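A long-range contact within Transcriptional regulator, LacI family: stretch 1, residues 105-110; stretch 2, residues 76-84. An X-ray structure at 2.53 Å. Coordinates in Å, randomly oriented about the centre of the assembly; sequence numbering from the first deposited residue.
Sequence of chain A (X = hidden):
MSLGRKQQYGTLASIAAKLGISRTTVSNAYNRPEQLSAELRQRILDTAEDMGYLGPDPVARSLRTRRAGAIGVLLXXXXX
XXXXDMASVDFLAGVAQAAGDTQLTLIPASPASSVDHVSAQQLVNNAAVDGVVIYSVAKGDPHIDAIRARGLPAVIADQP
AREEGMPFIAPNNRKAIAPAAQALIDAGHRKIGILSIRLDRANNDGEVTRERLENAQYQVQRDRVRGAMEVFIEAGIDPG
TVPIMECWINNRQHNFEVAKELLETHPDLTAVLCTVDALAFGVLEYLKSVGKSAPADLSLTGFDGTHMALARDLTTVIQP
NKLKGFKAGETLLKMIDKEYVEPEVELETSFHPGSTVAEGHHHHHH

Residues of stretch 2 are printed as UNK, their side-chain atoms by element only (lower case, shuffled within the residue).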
# COMPACT_ATOMS: atom_id res chain seq x y z
N THR A 105 5.22 11.41 11.41
CA THR A 105 3.99 11.55 12.16
C THR A 105 2.77 11.02 11.43
O THR A 105 2.35 11.58 10.41
CB THR A 105 3.78 13.03 12.51
OG1 THR A 105 4.79 13.43 13.43
CG2 THR A 105 2.41 13.26 13.12
N LEU A 106 2.19 9.95 11.96
CA LEU A 106 0.99 9.36 11.38
C LEU A 106 -0.21 10.16 11.85
O LEU A 106 -0.38 10.38 13.06
CB LEU A 106 0.87 7.90 11.81
CG LEU A 106 2.06 7.01 11.46
CD1 LEU A 106 1.88 5.64 12.07
CD2 LEU A 106 2.19 6.91 9.95
N ILE A 107 -1.03 10.60 10.90
CA ILE A 107 -2.21 11.42 11.19
C ILE A 107 -3.48 10.62 10.87
O ILE A 107 -3.79 10.38 9.70
CB ILE A 107 -2.23 12.72 10.30
CG1 ILE A 107 -0.86 13.38 10.28
CG2 ILE A 107 -3.23 13.72 10.85
CD1 ILE A 107 -0.74 14.49 9.23
N PRO A 108 -4.23 10.20 11.90
CA PRO A 108 -5.46 9.43 11.75
C PRO A 108 -6.64 10.32 11.35
O PRO A 108 -7.13 11.09 12.16
CB PRO A 108 -5.68 8.84 13.15
CG PRO A 108 -4.35 8.92 13.81
CD PRO A 108 -3.82 10.24 13.31
N ALA A 109 -7.11 10.19 10.11
CA ALA A 109 -8.23 11.01 9.66
C ALA A 109 -9.47 10.15 9.49
O ALA A 109 -9.43 9.10 8.85
CB ALA A 109 -7.88 11.68 8.35
N SER A 110 -10.58 10.59 10.06
CA SER A 110 -11.82 9.83 9.95
C SER A 110 -12.39 9.85 8.53
O SER A 110 -12.44 10.89 7.88
CB SER A 110 -12.88 10.37 10.90
OG SER A 110 -14.12 9.72 10.66
N UNK A 76 -6.58 7.94 6.13
CA UNK A 76 -8.02 8.06 6.29
C UNK A 76 -8.57 6.73 6.88
O UNK A 76 -9.62 6.22 6.49
c UNK A 76 -8.95 7.23 4.06
c UNK A 76 -8.67 8.44 4.92
o UNK A 76 -9.88 9.15 5.16
N UNK A 77 -7.83 6.21 7.86
CA UNK A 77 -8.16 4.96 8.56
C UNK A 77 -7.77 5.08 10.02
O UNK A 77 -7.16 6.07 10.43
c UNK A 77 -7.36 3.77 8.00
c UNK A 77 -8.91 3.18 6.15
o UNK A 77 -9.22 3.18 4.94
c UNK A 77 -7.50 3.51 6.53
o UNK A 77 -9.72 2.91 7.07
N UNK A 78 -8.11 4.06 10.81
CA UNK A 78 -7.73 4.02 12.21
C UNK A 78 -6.20 3.88 12.22
O UNK A 78 -5.63 3.20 11.36
c UNK A 78 -8.35 2.81 12.92
o UNK A 78 -10.62 2.08 12.96
o UNK A 78 -10.17 4.06 13.81
c UNK A 78 -9.82 3.00 13.25
N UNK A 79 -5.55 4.52 13.18
CA UNK A 79 -4.10 4.46 13.30
C UNK A 79 -3.55 3.03 13.28
O UNK A 79 -2.39 2.83 12.92
c UNK A 79 -3.67 5.14 14.60
c UNK A 79 -2.19 5.51 14.67
c UNK A 79 -1.92 6.19 16.00
c UNK A 79 -1.85 6.43 13.51
N UNK A 80 -4.38 2.06 13.67
CA UNK A 80 -3.97 0.66 13.69
C UNK A 80 -3.67 0.14 12.29
O UNK A 80 -2.78 -0.68 12.09
c UNK A 80 -5.24 0.09 15.82
c UNK A 80 -5.05 -0.25 14.34
o UNK A 80 -6.30 -0.08 13.66
N UNK A 81 -4.42 0.64 11.32
CA UNK A 81 -4.28 0.27 9.91
C UNK A 81 -2.82 0.34 9.45
O UNK A 81 -2.36 -0.52 8.72
c UNK A 81 -4.78 1.07 6.58
o UNK A 81 -6.60 -0.67 3.93
c UNK A 81 -5.11 1.22 9.07
c UNK A 81 -5.15 0.62 5.32
c UNK A 81 -6.26 -0.20 5.18
c UNK A 81 -5.51 0.71 7.71
c UNK A 81 -7.01 -0.56 6.29
c UNK A 81 -6.63 -0.11 7.55
N UNK A 82 -2.11 1.38 9.88
CA UNK A 82 -0.71 1.57 9.49
C UNK A 82 0.21 0.46 10.02
O UNK A 82 1.38 0.37 9.63
c UNK A 82 -0.22 2.92 9.98
N UNK A 83 -0.31 -0.38 10.91
CA UNK A 83 0.49 -1.47 11.47
C UNK A 83 -0.13 -2.84 11.32
O UNK A 83 0.53 -3.84 11.60
c UNK A 83 3.02 2.35 13.54
c UNK A 83 1.57 0.00 13.21
c UNK A 83 1.72 2.25 14.04
c UNK A 83 3.59 1.28 12.88
c UNK A 83 0.77 -1.22 12.95
c UNK A 83 1.01 1.08 13.88
c UNK A 83 2.87 0.11 12.72
N UNK A 84 -1.38 -2.91 10.87
CA UNK A 84 -2.04 -4.19 10.70
C UNK A 84 -2.40 -4.55 9.27
O UNK A 84 -2.67 -5.71 8.97
o UNK A 84 -3.69 -4.98 14.98
o UNK A 84 -5.18 -3.85 13.80
c UNK A 84 -4.01 -4.28 14.00
c UNK A 84 -3.28 -4.25 11.59
c UNK A 84 -2.92 -3.95 13.02

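Position 76 carries three side-chain atoms: one carbon that bears an oxygen and a second carbon. They lie near A109 and S110, though the closest approach to A109 is made by the backbone. A beta-branched hydroxyl residue fits, so this is T76. Its backbone makes the tightest approach of the contact, with T76 CA 3.1 Å from A109 O in a CA-H...O contact whose angle at hydrogen is 136°. The CA-to-CB bond runs sideways, and T76 OG1 stays 4.1 Å from S110 O, too far to count as a polar bond.

Position 77 has three carbons in a row, the third holding two oxygens, and none of these atoms touches stretch 1: a carboxylate on a two-carbon arm, hence E77. Its CA-to-CB bond points away from the strand, and both carboxylate oxygens are hydrogen-bonded elsewhere in the structure. What it offers stretch 1 is backbone. E77 O lies 4.0 Å from P108 CA, while E77 N sits 3.4 Å from A109 O at an angle too poor for a hydrogen bond.

Position 78 shows two carbons, the second with two oxygens, one carbon shorter than its predecessor, and the side chain touches nothing on stretch 1: D78. Its CA-to-CB bond points away from stretch 1. Its carbonyl matters more, opening a type I turn that runs to position 81.

Position 79 has four carbons, forked at the second, and one end carbon lies against the side chains of L106 and P108; this is L79. Its CA-to-CB bond runs sideways, yet with chi1 in t and chi2 in p the end of the side chain comes nearer to the strand. L79 CD1 reaches both L106 CB and P108 CG at 3.5 Å, so one methyl serves two residues whose CA-to-CB bonds point toward stretch 2.

Position 80 repeats the pattern of one carbon bearing an oxygen and a carbon, out of reach of stretch 1: T80.

Position 81 holds one carbon and a six-carbon ring bearing an oxygen, also out of reach, which is Y81. Its hydroxyl is hydrogen-bonded elsewhere in the structure. The backbone closes the turn, Y81 N donating to D78 O at 2.8 Å.

Position 82 has a single side-chain carbon, which meets L106: A82. Its CA-to-CB bond points toward the strand, and A82 CB lies 4.0 Å from L106 CD1.

Position 83 carries one carbon and a six-carbon ring without oxygen, and the ring touches L106: F83. The CA-to-CB bond runs sideways but the side chain's end comes nearer, placing F83 CZ 3.8 Å from L106 CD1, which approaches the ring obliquely.

Position 84 again has three carbons with two oxygens on the third, out of reach of stretch 1: E84. It takes no part.

The contact works without a single hydrogen bond across it. Alternation along the strand sends L106 and P108 toward stretch 2 and I107 away; the turn and the helical segment then bring L79, A82 and F83 to L106. Farther along, backbone takes over, with A109 against T76 and E77. The rule is economical: apolar packing centres on L106 and L79, close main chains meet farther along at A109, and the carboxylates are kept off the strand.

Stretch 2 76-84: TEDLTYAFE
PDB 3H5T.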